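Local atomic coordinates of methylmalonyl-CoA carboxyltransferase 12S subunit (Propionibacterium freudenreichii, PDB entry 1ON3), a protein that transfers the carboxyl group of methylmalonyl-CoA to the biotin of the 1.3S subunit, forming propanoyl-CoA, as the hexameric core of transcarboxylase. Residues E[341-346]-E[372-377]; E[312-317]-E[335-340]; E[66-71]-E[78-83]; E[114-119]-E[152-157]; E[90-95]-E[250-255]. One frame throughout, in Å; residues are numbered along the deposited sequence.

Contact 1. Residues E[341-346]-E[372-377]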
# COMPACT_ATOMS: atom_id res chain seq x y z
N CYS E 341 -39.36 19.33 -12.06
CA CYS E 341 -38.18 20.19 -12.06
C CYS E 341 -37.29 19.90 -10.86
O CYS E 341 -37.78 19.56 -9.78
CB CYS E 341 -38.58 21.67 -11.97
SG CYS E 341 -39.28 22.37 -13.48
N LEU E 342 -35.98 20.02 -11.05
CA LEU E 342 -35.04 19.86 -9.94
C LEU E 342 -34.93 21.28 -9.38
O LEU E 342 -35.08 22.25 -10.13
CB LEU E 342 -33.66 19.38 -10.43
CG LEU E 342 -33.57 17.88 -10.75
CD1 LEU E 342 -32.23 17.57 -11.41
CD2 LEU E 342 -33.73 17.09 -9.47
N ASP E 343 -34.71 21.40 -8.07
CA ASP E 343 -34.56 22.72 -7.44
C ASP E 343 -33.49 22.61 -6.35
O ASP E 343 -32.86 21.57 -6.21
CB ASP E 343 -35.91 23.22 -6.88
CG ASP E 343 -36.43 22.41 -5.68
OD1 ASP E 343 -36.04 21.24 -5.50
OD2 ASP E 343 -37.26 22.96 -4.92
N ILE E 344 -33.27 23.69 -5.61
CA ILE E 344 -32.27 23.67 -4.55
C ILE E 344 -32.48 22.52 -3.56
O ILE E 344 -31.56 21.75 -3.27
CB ILE E 344 -32.28 25.01 -3.77
CG1 ILE E 344 -31.78 26.14 -4.67
CG2 ILE E 344 -31.43 24.91 -2.51
CD1 ILE E 344 -32.00 27.56 -4.10
N ASN E 345 -33.69 22.41 -3.02
CA ASN E 345 -33.97 21.37 -2.03
C ASN E 345 -33.84 19.94 -2.56
O ASN E 345 -33.29 19.08 -1.87
CB ASN E 345 -35.34 21.58 -1.40
CG ASN E 345 -35.40 22.85 -0.54
OD1 ASN E 345 -34.39 23.53 -0.35
ND2 ASN E 345 -36.58 23.16 -0.02
N ALA E 346 -34.32 19.69 -3.78
CA ALA E 346 -34.22 18.35 -4.36
C ALA E 346 -32.75 18.01 -4.65
O ALA E 346 -32.35 16.86 -4.54
CB ALA E 346 -35.05 18.26 -5.63
N GLY E 372 -35.80 20.37 -16.59
CA GLY E 372 -34.79 21.36 -16.27
C GLY E 372 -34.86 21.71 -14.80
O GLY E 372 -35.54 21.02 -14.03
N PHE E 373 -34.16 22.77 -14.39
CA PHE E 373 -34.23 23.22 -13.01
C PHE E 373 -35.39 24.21 -12.92
O PHE E 373 -35.80 24.81 -13.92
CB PHE E 373 -32.91 23.87 -12.57
CG PHE E 373 -31.77 22.88 -12.42
CD1 PHE E 373 -30.96 22.57 -13.50
CD2 PHE E 373 -31.56 22.24 -11.21
CE1 PHE E 373 -29.94 21.62 -13.38
CE2 PHE E 373 -30.54 21.29 -11.07
CZ PHE E 373 -29.74 20.98 -12.16
N LEU E 374 -35.93 24.36 -11.72
CA LEU E 374 -37.05 25.25 -11.48
C LEU E 374 -36.72 26.73 -11.64
O LEU E 374 -35.84 27.25 -10.95
CB LEU E 374 -37.58 25.00 -10.07
CG LEU E 374 -38.73 25.86 -9.58
CD1 LEU E 374 -40.01 25.47 -10.34
CD2 LEU E 374 -38.92 25.63 -8.07
N PRO E 375 -37.42 27.42 -12.55
CA PRO E 375 -37.19 28.85 -12.80
C PRO E 375 -37.68 29.69 -11.63
O PRO E 375 -38.71 29.40 -11.03
CB PRO E 375 -38.02 29.12 -14.06
CG PRO E 375 -38.04 27.78 -14.76
CD PRO E 375 -38.29 26.84 -13.61
N GLY E 376 -36.93 30.75 -11.31
CA GLY E 376 -37.35 31.61 -10.23
C GLY E 376 -36.21 32.43 -9.65
O GLY E 376 -35.11 31.91 -9.44
N VAL E 377 -36.47 33.70 -9.38
CA VAL E 377 -35.45 34.56 -8.80
C VAL E 377 -34.87 33.93 -7.53
O VAL E 377 -33.65 33.83 -7.39
CB VAL E 377 -36.02 35.94 -8.44
CG1 VAL E 377 -34.94 36.77 -7.73
CG2 VAL E 377 -36.49 36.66 -9.71
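Leu374 N donates to Leu342 O at 2.8 Å. A longer bond runs the other way, from Leu342 N to Gly372 O at 3.2 Å. The two bonds tie the backbones of Leu342 and Phe373 together in the pattern of a single parallel bridge. Each acceptor also receives a CA-H...O contact: Phe373 CA lies 3.2 Å from Leu342 O, and Cys341 CA lies 3.4 Å from Gly372 O.

A third polar bond starts the helix 344-359. Asp343 is its N-cap, with CG between the backbone N and the carbonyl carbon (chi1 68°). Its OD1 accepts from Ala346 N at 2.9 Å, with the donor above the carboxylate plane. Asn315 ND2 is a second donor to this OD1.

The packing is apolar. The side chains of Leu342 and Phe373 cross obliquely, and Leu342 CB comes 3.6 Å from Phe373 CD2. Leu374 CB lies 4.0 Å from Cys341 CB, while its CD2 branch meets the CB of Asp343.

Phe373 meets the ring of Tyr184 of a neighbouring subunit and packs on Ile202 of the same neighbour. That isoleucine belongs to the residues lining the methylmalonic acid pocket. The contact thus joins a helix N-terminus to the loop after strand 364-370, consistent with an active site formed between subunits of the carboxyltransferase hexamer.

Contact 2. Residues E[312-317]-E[335-340]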
# COMPACT_ATOMS: atom_id res chain seq x y z
N TYR E 312 -40.13 15.65 1.99
CA TYR E 312 -39.30 16.81 1.65
C TYR E 312 -39.01 16.81 0.15
O TYR E 312 -38.78 15.76 -0.43
CB TYR E 312 -37.97 16.73 2.40
CG TYR E 312 -37.07 17.94 2.21
CD1 TYR E 312 -37.42 19.18 2.72
CD2 TYR E 312 -35.85 17.83 1.53
CE1 TYR E 312 -36.59 20.29 2.56
CE2 TYR E 312 -35.01 18.93 1.37
CZ TYR E 312 -35.39 20.16 1.90
OH TYR E 312 -34.57 21.25 1.77
N ALA E 313 -39.04 17.99 -0.47
CA ALA E 313 -38.72 18.13 -1.90
C ALA E 313 -39.30 16.96 -2.68
O ALA E 313 -38.56 16.18 -3.30
CB ALA E 313 -37.20 18.21 -2.10
N THR E 314 -40.62 16.86 -2.65
CA THR E 314 -41.34 15.77 -3.28
C THR E 314 -41.30 15.78 -4.81
O THR E 314 -41.93 14.93 -5.44
CB THR E 314 -42.81 15.73 -2.80
OG1 THR E 314 -43.44 16.98 -3.10
CG2 THR E 314 -42.86 15.49 -1.29
N ASN E 315 -40.60 16.75 -5.38
CA ASN E 315 -40.43 16.83 -6.83
C ASN E 315 -39.35 15.81 -7.24
O ASN E 315 -39.10 15.59 -8.42
CB ASN E 315 -40.01 18.25 -7.27
CG ASN E 315 -38.94 18.87 -6.38
OD1 ASN E 315 -39.03 18.81 -5.15
ND2 ASN E 315 -37.95 19.50 -6.99
N LEU E 316 -38.73 15.20 -6.23
CA LEU E 316 -37.71 14.18 -6.46
C LEU E 316 -37.85 13.07 -5.43
O LEU E 316 -37.95 13.33 -4.23
CB LEU E 316 -36.29 14.75 -6.38
CG LEU E 316 -35.28 13.64 -6.69
CD1 LEU E 316 -34.38 14.07 -7.81
CD2 LEU E 316 -34.50 13.24 -5.45
N VAL E 317 -37.84 11.83 -5.90
CA VAL E 317 -37.97 10.68 -5.01
C VAL E 317 -36.63 9.98 -4.79
O VAL E 317 -35.88 9.80 -5.74
CB VAL E 317 -38.96 9.64 -5.62
CG1 VAL E 317 -38.92 8.35 -4.83
CG2 VAL E 317 -40.38 10.21 -5.63
N PRO E 335 -42.73 13.89 -11.97
CA PRO E 335 -43.47 14.78 -12.87
C PRO E 335 -44.75 15.38 -12.30
O PRO E 335 -45.17 16.46 -12.73
CB PRO E 335 -43.73 13.88 -14.09
CG PRO E 335 -42.54 12.97 -14.09
CD PRO E 335 -42.49 12.59 -12.62
N SER E 336 -45.36 14.70 -11.34
CA SER E 336 -46.58 15.18 -10.73
C SER E 336 -46.39 16.32 -9.73
O SER E 336 -47.37 16.83 -9.19
CB SER E 336 -47.31 14.01 -10.07
OG SER E 336 -46.41 13.24 -9.29
N VAL E 337 -45.14 16.71 -9.47
CA VAL E 337 -44.87 17.80 -8.53
C VAL E 337 -43.90 18.80 -9.17
O VAL E 337 -42.76 18.45 -9.48
CB VAL E 337 -44.25 17.29 -7.20
CG1 VAL E 337 -43.93 18.46 -6.29
CG2 VAL E 337 -45.21 16.35 -6.50
N MET E 338 -44.36 20.03 -9.38
CA MET E 338 -43.55 21.07 -9.99
C MET E 338 -42.96 20.62 -11.33
O MET E 338 -41.83 20.98 -11.65
CB MET E 338 -42.43 21.47 -9.04
CG MET E 338 -42.89 22.21 -7.79
SD MET E 338 -41.48 22.69 -6.77
CE MET E 338 -41.27 21.20 -5.85
N SER E 339 -43.74 19.86 -12.09
CA SER E 339 -43.33 19.35 -13.41
C SER E 339 -42.07 18.49 -13.37
O SER E 339 -41.43 18.24 -14.39
CB SER E 339 -43.11 20.51 -14.39
OG SER E 339 -44.30 21.26 -14.58
N GLY E 340 -41.72 18.01 -12.18
CA GLY E 340 -40.53 17.19 -12.08
C GLY E 340 -39.24 18.00 -12.12
O GLY E 340 -38.15 17.44 -12.22
O HOH W 1 -36.96 16.22 -10.12
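Asn315 and Met338 form the tight part of this contact. The methyl CE of Met338 lies 3.3 Å from Asn315 CG and just as near to Asn315 OD1. It also comes against Asn315 CB. The Met338 chain bends at its last torsion (chi3 -86°), which sets CE against the amide. On the same residue, Asn315 CB lies 3.5 Å from Val337 O. The amide is held in place by ND2, which bonds to Cys341 O.

Val337 continues the packing along the backbone of Thr314 and Asn315. Its CG1, anti to the backbone N, comes 3.6 Å from Thr314 OG1. CG2 is near Thr314 O and the same hydroxyl. The two side chains cross at about a right angle. An alanine at Val337 lacks both methyl branches and would probably open a gap beside Thr314 OG1.

The other part is loose. Asn315 O and Gly340 CA come no nearer than 4.2 Å. A water sits between the two segments, 2.8 Å from Asn315 O and 2.7 Å from Gly340 O. No direct hydrogen bond joins the two segments. Each is closed on itself: Leu316 N bonds to Ala313 O in a type I beta turn, and Gly340 N bonds to Val337 O. Met338 reaches in from an exposed position.

The segments flank the open end of the antiparallel hairpin of strands 316-323 and 326-333. This hairpin is part of the mixed sheet in the C-terminal carboxyltransferase half, of the ClpP/crotonase type.

Contact 3. Residues E[66-71]-E[78-83]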
# COMPACT_ATOMS: atom_id res chain seq x y z
N ARG E 66 -21.35 2.89 35.56
CA ARG E 66 -20.49 4.06 35.34
C ARG E 66 -21.11 5.29 36.01
O ARG E 66 -22.33 5.46 35.98
CB ARG E 66 -20.35 4.32 33.83
CG ARG E 66 -19.37 5.42 33.46
CD ARG E 66 -17.93 4.96 33.59
NE ARG E 66 -17.01 5.93 33.01
CZ ARG E 66 -16.52 5.89 31.78
NH1 ARG E 66 -16.86 4.90 30.95
NH2 ARG E 66 -15.71 6.84 31.35
N LYS E 67 -20.27 6.15 36.59
CA LYS E 67 -20.78 7.33 37.29
C LYS E 67 -20.05 8.60 36.95
O LYS E 67 -18.85 8.59 36.69
CB LYS E 67 -20.68 7.12 38.80
CG LYS E 67 -21.60 6.06 39.35
CD LYS E 67 -21.44 6.00 40.87
CE LYS E 67 -22.30 4.90 41.48
NZ LYS E 67 -22.06 4.83 42.95
N HIS E 68 -20.78 9.71 36.97
CA HIS E 68 -20.21 11.02 36.68
C HIS E 68 -19.17 11.36 37.75
O HIS E 68 -19.25 10.89 38.89
CB HIS E 68 -21.30 12.09 36.68
CG HIS E 68 -21.88 12.39 38.04
ND1 HIS E 68 -22.78 11.56 38.67
CD2 HIS E 68 -21.68 13.44 38.87
CE1 HIS E 68 -23.11 12.08 39.83
NE2 HIS E 68 -22.46 13.22 39.98
N ARG E 69 -18.21 12.19 37.38
CA ARG E 69 -17.15 12.60 38.28
C ARG E 69 -17.22 14.11 38.58
O ARG E 69 -16.39 14.63 39.34
CB ARG E 69 -15.79 12.26 37.68
CG ARG E 69 -15.59 10.78 37.43
CD ARG E 69 -14.18 10.51 36.93
NE ARG E 69 -13.17 10.92 37.91
CZ ARG E 69 -11.87 10.95 37.65
NH1 ARG E 69 -11.42 10.60 36.45
NH2 ARG E 69 -11.01 11.35 38.58
N THR E 70 -18.18 14.79 37.98
CA THR E 70 -18.34 16.23 38.18
C THR E 70 -18.83 16.48 39.62
O THR E 70 -19.48 15.63 40.21
CB THR E 70 -19.35 16.81 37.17
OG1 THR E 70 -20.49 15.93 37.10
CG2 THR E 70 -18.72 16.92 35.77
N THR E 71 -18.52 17.65 40.17
CA THR E 71 -18.93 17.93 41.54
C THR E 71 -19.64 19.26 41.74
O THR E 71 -20.42 19.42 42.69
CB THR E 71 -17.71 17.86 42.48
OG1 THR E 71 -16.70 18.75 42.01
CG2 THR E 71 -17.15 16.44 42.53
N ALA E 78 -25.47 14.46 43.59
CA ALA E 78 -26.43 13.88 42.66
C ALA E 78 -26.20 12.41 42.34
O ALA E 78 -25.07 11.95 42.18
CB ALA E 78 -26.46 14.69 41.37
N VAL E 79 -27.31 11.66 42.29
CA VAL E 79 -27.31 10.24 41.95
C VAL E 79 -27.87 10.25 40.53
O VAL E 79 -29.03 10.61 40.32
CB VAL E 79 -28.25 9.43 42.86
CG1 VAL E 79 -28.40 8.01 42.33
CG2 VAL E 79 -27.70 9.39 44.29
N VAL E 80 -27.04 9.88 39.56
CA VAL E 80 -27.44 9.90 38.15
C VAL E 80 -27.15 8.55 37.51
O VAL E 80 -26.11 8.37 36.87
CB VAL E 80 -26.63 11.01 37.42
CG1 VAL E 80 -27.23 11.31 36.06
CG2 VAL E 80 -26.58 12.26 38.27
N PRO E 81 -28.08 7.58 37.65
CA PRO E 81 -27.93 6.23 37.09
C PRO E 81 -27.42 6.18 35.64
O PRO E 81 -28.03 6.77 34.74
CB PRO E 81 -29.33 5.65 37.23
CG PRO E 81 -29.87 6.34 38.47
CD PRO E 81 -29.41 7.76 38.27
N ALA E 82 -26.32 5.46 35.42
CA ALA E 82 -25.71 5.29 34.10
C ALA E 82 -25.35 6.62 33.43
O ALA E 82 -25.01 6.67 32.24
CB ALA E 82 -26.66 4.50 33.19
N ASP E 83 -25.36 7.67 34.25
CA ASP E 83 -25.14 9.05 33.82
C ASP E 83 -26.14 9.45 32.73
O ASP E 83 -25.88 10.32 31.90
CB ASP E 83 -23.73 9.36 33.33
CG ASP E 83 -23.39 10.82 33.55
OD1 ASP E 83 -22.60 11.44 32.80
OD2 ASP E 83 -23.96 11.36 34.51
O HOH W 2 -24.49 4.31 37.20
O HOH W 3 -23.62 9.46 36.77
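His68 meets Ala78 and Val80 through its ring. CE1 points at Ala78 O, 3.1 Å away and in the plane of the ring. Val80 CG2 lies 3.8 Å from the same CE1, and the two side chains cross at about a right angle. At the end of segment 78-83, Asp83 OD2 lies 3.5 Å from His68 CB. The ring is brought round by CG lying between the backbone N and the carbonyl carbon (chi1 70°).

Water carries the hydrogen bonding between the segments. One water accepts from His68 N at 2.9 Å and donates to Val80 O and Asp83 OD2. NE2 of His68 bonds to Met75 O and ND1 to this water, so the ring is gripped at both nitrogens. A second water links Arg66 O, 2.7 Å away, to Ala82 N. An alanine at His68 lacks the ring and would probably leave Met75 O and the first water each short of a partner.

Charge enters through the neighbours. Asp83 OD2 forms a salt bridge with Arg143, a residue of the methylmalonyl-CoA pocket, and Arg66 pairs with Glu121. Val80 touches Met107 and Arg143, both lining that pocket.

The buried Asp83 carboxylate is therefore shared between a bound water and an arginine. This is consistent with the loop acting as a second shell that positions Arg143.

Contact 4. Residues E[114-119]-E[152-157]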
# COMPACT_ATOMS: atom_id res chain seq x y z
N THR E 114 -19.57 12.41 31.35
CA THR E 114 -19.38 10.97 31.36
C THR E 114 -20.37 10.28 30.44
O THR E 114 -20.02 9.28 29.81
CB THR E 114 -19.50 10.39 32.79
OG1 THR E 114 -18.37 10.81 33.57
CG2 THR E 114 -19.53 8.87 32.75
N GLN E 115 -21.59 10.81 30.35
CA GLN E 115 -22.60 10.26 29.46
C GLN E 115 -22.06 10.31 28.02
O GLN E 115 -22.13 9.33 27.28
CB GLN E 115 -23.91 11.07 29.52
CG GLN E 115 -25.05 10.43 28.72
CD GLN E 115 -26.20 11.38 28.45
OE1 GLN E 115 -26.36 11.90 27.33
NE2 GLN E 115 -27.00 11.64 29.47
N SER E 116 -21.50 11.45 27.64
CA SER E 116 -20.95 11.59 26.29
C SER E 116 -19.74 10.70 26.08
O SER E 116 -19.51 10.21 24.97
CB SER E 116 -20.58 13.04 26.00
OG SER E 116 -21.75 13.84 25.81
N THR E 117 -18.95 10.49 27.12
CA THR E 117 -17.79 9.62 26.99
C THR E 117 -18.25 8.19 26.75
O THR E 117 -17.65 7.47 25.95
CB THR E 117 -16.91 9.68 28.26
OG1 THR E 117 -16.38 11.01 28.38
CG2 THR E 117 -15.76 8.69 28.17
N LYS E 118 -19.32 7.78 27.43
CA LYS E 118 -19.88 6.43 27.28
C LYS E 118 -20.34 6.22 25.83
O LYS E 118 -20.12 5.16 25.21
CB LYS E 118 -21.09 6.23 28.21
CG LYS E 118 -20.74 5.90 29.68
CD LYS E 118 -21.98 5.66 30.54
CE LYS E 118 -22.79 4.47 30.06
NZ LYS E 118 -23.95 4.20 30.96
N VAL E 119 -21.01 7.22 25.29
CA VAL E 119 -21.49 7.14 23.91
C VAL E 119 -20.32 7.04 22.93
O VAL E 119 -20.33 6.22 22.01
CB VAL E 119 -22.37 8.36 23.55
CG1 VAL E 119 -22.68 8.35 22.06
CG2 VAL E 119 -23.68 8.29 24.34
N SER E 152 -17.21 19.91 26.33
CA SER E 152 -16.16 19.08 25.75
C SER E 152 -16.68 17.70 25.35
O SER E 152 -16.23 17.12 24.38
CB SER E 152 -15.00 18.94 26.75
OG SER E 152 -13.95 18.16 26.22
N GLY E 153 -17.64 17.17 26.12
CA GLY E 153 -18.21 15.87 25.80
C GLY E 153 -18.85 15.90 24.41
O GLY E 153 -18.71 14.95 23.63
N TYR E 154 -19.57 16.98 24.10
CA TYR E 154 -20.19 17.10 22.78
C TYR E 154 -19.14 17.21 21.69
O TYR E 154 -19.30 16.65 20.61
CB TYR E 154 -21.13 18.31 22.73
CG TYR E 154 -22.53 18.01 23.23
CD1 TYR E 154 -23.47 19.03 23.38
CD2 TYR E 154 -22.93 16.70 23.52
CE1 TYR E 154 -24.78 18.75 23.81
CE2 TYR E 154 -24.23 16.42 23.95
CZ TYR E 154 -25.15 17.45 24.09
OH TYR E 154 -26.44 17.17 24.51
N GLY E 155 -18.06 17.95 21.96
CA GLY E 155 -16.99 18.06 20.98
C GLY E 155 -16.47 16.67 20.62
O GLY E 155 -16.32 16.34 19.44
N LYS E 156 -16.22 15.83 21.63
CA LYS E 156 -15.73 14.47 21.38
C LYS E 156 -16.75 13.65 20.60
O LYS E 156 -16.39 12.90 19.70
CB LYS E 156 -15.37 13.76 22.69
CG LYS E 156 -14.16 14.39 23.44
CD LYS E 156 -13.82 13.61 24.71
CE LYS E 156 -12.59 14.17 25.42
NZ LYS E 156 -12.77 15.58 25.85
N MET E 157 -18.03 13.81 20.94
CA MET E 157 -19.07 13.07 20.22
C MET E 157 -19.16 13.47 18.74
O MET E 157 -19.30 12.60 17.87
CB MET E 157 -20.43 13.28 20.87
CG MET E 157 -21.53 12.45 20.20
SD MET E 157 -23.17 12.66 20.92
CE MET E 157 -22.85 12.03 22.59
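Ser116 and Gly153 meet where two neighbouring helices of the N-terminal carboxyltransferase half run side by side. Helices 113-129 and 147-164 flank strand 133-139 in chain order, as in the repeated beta-alpha-beta crossovers of the crotonase fold. Their short segments are nearly parallel, at 12°, with axes 8.4 Å apart.

Ser116 CB rests 3.6 Å from Gly153 O. A side chain on Gly153 would point at this serine, and a CB there would clash with Ser116 CB. The glycine lets the backbones approach, with CA atoms of Ser116 and Gly153 5.1 Å apart. Ser116 OG lies 3.8 Å from Tyr154 CD2, oblique to the ring.

One turn further on, Met157 CE lies 3.7 Å from Val119 CG1. The methionine chain is extended to SD and then bends (chi3 -63°), which places CE against the valine. Both residues also pack on Phe135 of strand 133-139.

No hydrogen bond joins the two segments. The seam rests on the close approach at Gly153 and on apolar contact. Tyr154, which the seam touches through Ser116 OG, has its side chain about 4 Å from bound methylmalonyl-CoA.

Contact 5. Residues E[90-95]-E[250-255]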
# COMPACT_ATOMS: atom_id res chain seq x y z
N GLY E 90 -25.59 -5.46 20.86
CA GLY E 90 -26.69 -6.40 20.74
C GLY E 90 -26.75 -6.87 19.31
O GLY E 90 -25.79 -6.67 18.56
N THR E 91 -27.84 -7.52 18.91
CA THR E 91 -27.98 -7.95 17.53
C THR E 91 -29.38 -7.59 17.03
O THR E 91 -30.31 -7.44 17.82
CB THR E 91 -27.80 -9.49 17.37
OG1 THR E 91 -28.83 -10.17 18.08
CG2 THR E 91 -26.43 -9.93 17.89
N ILE E 92 -29.50 -7.41 15.72
CA ILE E 92 -30.79 -7.12 15.11
C ILE E 92 -30.86 -8.15 13.99
O ILE E 92 -30.05 -8.14 13.07
CB ILE E 92 -30.86 -5.67 14.57
CG1 ILE E 92 -30.88 -4.68 15.75
CG2 ILE E 92 -32.10 -5.50 13.70
CD1 ILE E 92 -30.79 -3.20 15.35
N LEU E 93 -31.82 -9.06 14.11
CA LEU E 93 -31.96 -10.15 13.15
C LEU E 93 -30.61 -10.85 13.02
O LEU E 93 -30.16 -11.16 11.93
CB LEU E 93 -32.45 -9.62 11.80
CG LEU E 93 -33.97 -9.71 11.61
CD1 LEU E 93 -34.69 -9.01 12.76
CD2 LEU E 93 -34.37 -9.08 10.28
N GLY E 94 -29.96 -11.07 14.17
CA GLY E 94 -28.68 -11.75 14.18
C GLY E 94 -27.46 -10.90 13.87
O GLY E 94 -26.34 -11.31 14.15
N ARG E 95 -27.68 -9.71 13.31
CA ARG E 95 -26.58 -8.81 12.96
C ARG E 95 -26.08 -8.02 14.15
O ARG E 95 -26.84 -7.35 14.84
CB ARG E 95 -27.03 -7.81 11.88
CG ARG E 95 -27.44 -8.45 10.57
CD ARG E 95 -28.06 -7.44 9.62
NE ARG E 95 -27.18 -6.29 9.42
CZ ARG E 95 -27.45 -5.25 8.65
NH1 ARG E 95 -28.60 -5.20 7.98
NH2 ARG E 95 -26.56 -4.27 8.53
N LYS E 250 -36.23 -1.69 9.34
CA LYS E 250 -36.43 -1.74 7.89
C LYS E 250 -35.25 -1.05 7.18
O LYS E 250 -34.66 -1.59 6.24
CB LYS E 250 -37.74 -1.04 7.52
CG LYS E 250 -38.05 -1.00 6.02
CD LYS E 250 -38.40 -2.37 5.50
CE LYS E 250 -38.77 -2.33 4.04
NZ LYS E 250 -39.07 -3.68 3.54
N LEU E 251 -34.90 0.14 7.65
CA LEU E 251 -33.78 0.89 7.08
C LEU E 251 -32.48 0.09 7.21
O LEU E 251 -31.72 -0.06 6.25
CB LEU E 251 -33.63 2.24 7.81
CG LEU E 251 -32.34 3.03 7.56
CD1 LEU E 251 -32.27 3.47 6.08
CD2 LEU E 251 -32.31 4.26 8.48
N LEU E 252 -32.21 -0.43 8.40
CA LEU E 252 -30.99 -1.21 8.59
C LEU E 252 -30.90 -2.41 7.65
O LEU E 252 -29.81 -2.76 7.20
CB LEU E 252 -30.87 -1.68 10.04
CG LEU E 252 -29.59 -2.43 10.43
CD1 LEU E 252 -28.37 -1.55 10.27
CD2 LEU E 252 -29.72 -2.89 11.88
N SER E 253 -32.04 -3.03 7.34
CA SER E 253 -32.06 -4.21 6.48
C SER E 253 -31.48 -3.99 5.08
O SER E 253 -31.07 -4.94 4.43
CB SER E 253 -33.48 -4.79 6.36
OG SER E 253 -34.32 -4.00 5.52
N PHE E 254 -31.45 -2.73 4.62
CA PHE E 254 -30.89 -2.42 3.30
C PHE E 254 -29.40 -2.14 3.36
O PHE E 254 -28.73 -2.05 2.32
CB PHE E 254 -31.56 -1.17 2.69
CG PHE E 254 -32.99 -1.36 2.28
CD1 PHE E 254 -34.03 -0.96 3.13
CD2 PHE E 254 -33.31 -1.94 1.06
CE1 PHE E 254 -35.36 -1.15 2.77
CE2 PHE E 254 -34.63 -2.13 0.68
CZ PHE E 254 -35.67 -1.73 1.54
N LEU E 255 -28.87 -2.02 4.57
CA LEU E 255 -27.47 -1.65 4.74
C LEU E 255 -26.48 -2.72 5.15
O LEU E 255 -26.80 -3.67 5.86
CB LEU E 255 -27.36 -0.50 5.77
CG LEU E 255 -28.42 0.60 5.67
CD1 LEU E 255 -28.25 1.62 6.82
CD2 LEU E 255 -28.30 1.30 4.32
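Arg95 reaches across to Leu252 from the end of a beta hairpin. A type I' turn from Ile92 to Arg95 joins strands 85-92 and 95-102, and helix 241-253 packs against it. The side chains of Arg95 and Leu252 slide past each other in opposite directions. Leu252 CG lies 3.6 Å above the guanidinium plane, offset toward the rim, and Leu252 CD1 is 3.7 Å from Arg95 NH2. The arginine chain bends at chi3 (54°), which places NE, and NE bonds to Gln257 OE1.

The apolar touch is between methyls. Leu252 CD2 meets Ile92 CD1 at 3.6 Å, with Ile92 CB and CG2 further off. Leu252 thus gives CD2 to the isoleucine and CG and CD1 to the arginine.

The polar end of Arg95 faces the backbone carbonyls of Leu252 and Leu255. A weak bond runs from NH2 to Leu255 O at 2.7 Å, with a strongly bent angle of 121°. These carbonyls would probably favour a positive charge.

A firmer bond joins Arg95 NH1 to Leu252 O at 2.8 Å; there Leu255 N donates to the same oxygen from the opposite face of its plane.

Along the chain, contact 3 comes first, then contact 4, which lies between the two segments of contact 5; contacts 2 and 1 follow. Contacts 3, 4 and 5 belong to the N-terminal half, and contacts 1 and 2 to the C-terminal half, each half with its own mixed sheet. Contacts 3 and 4 touch, with centres 14 Å apart: Lys118 and Gln115 of helix 113-129 bond to the backbone of Ala82 and Asp83. Contacts 1 and 2 touch through Asn315, with centres 10 Å apart. Contacts 1 and 3 are 51 Å apart between centres. Contacts 1 and 4 both meet a second subunit, in keeping with active sites formed between subunits of the hexamer.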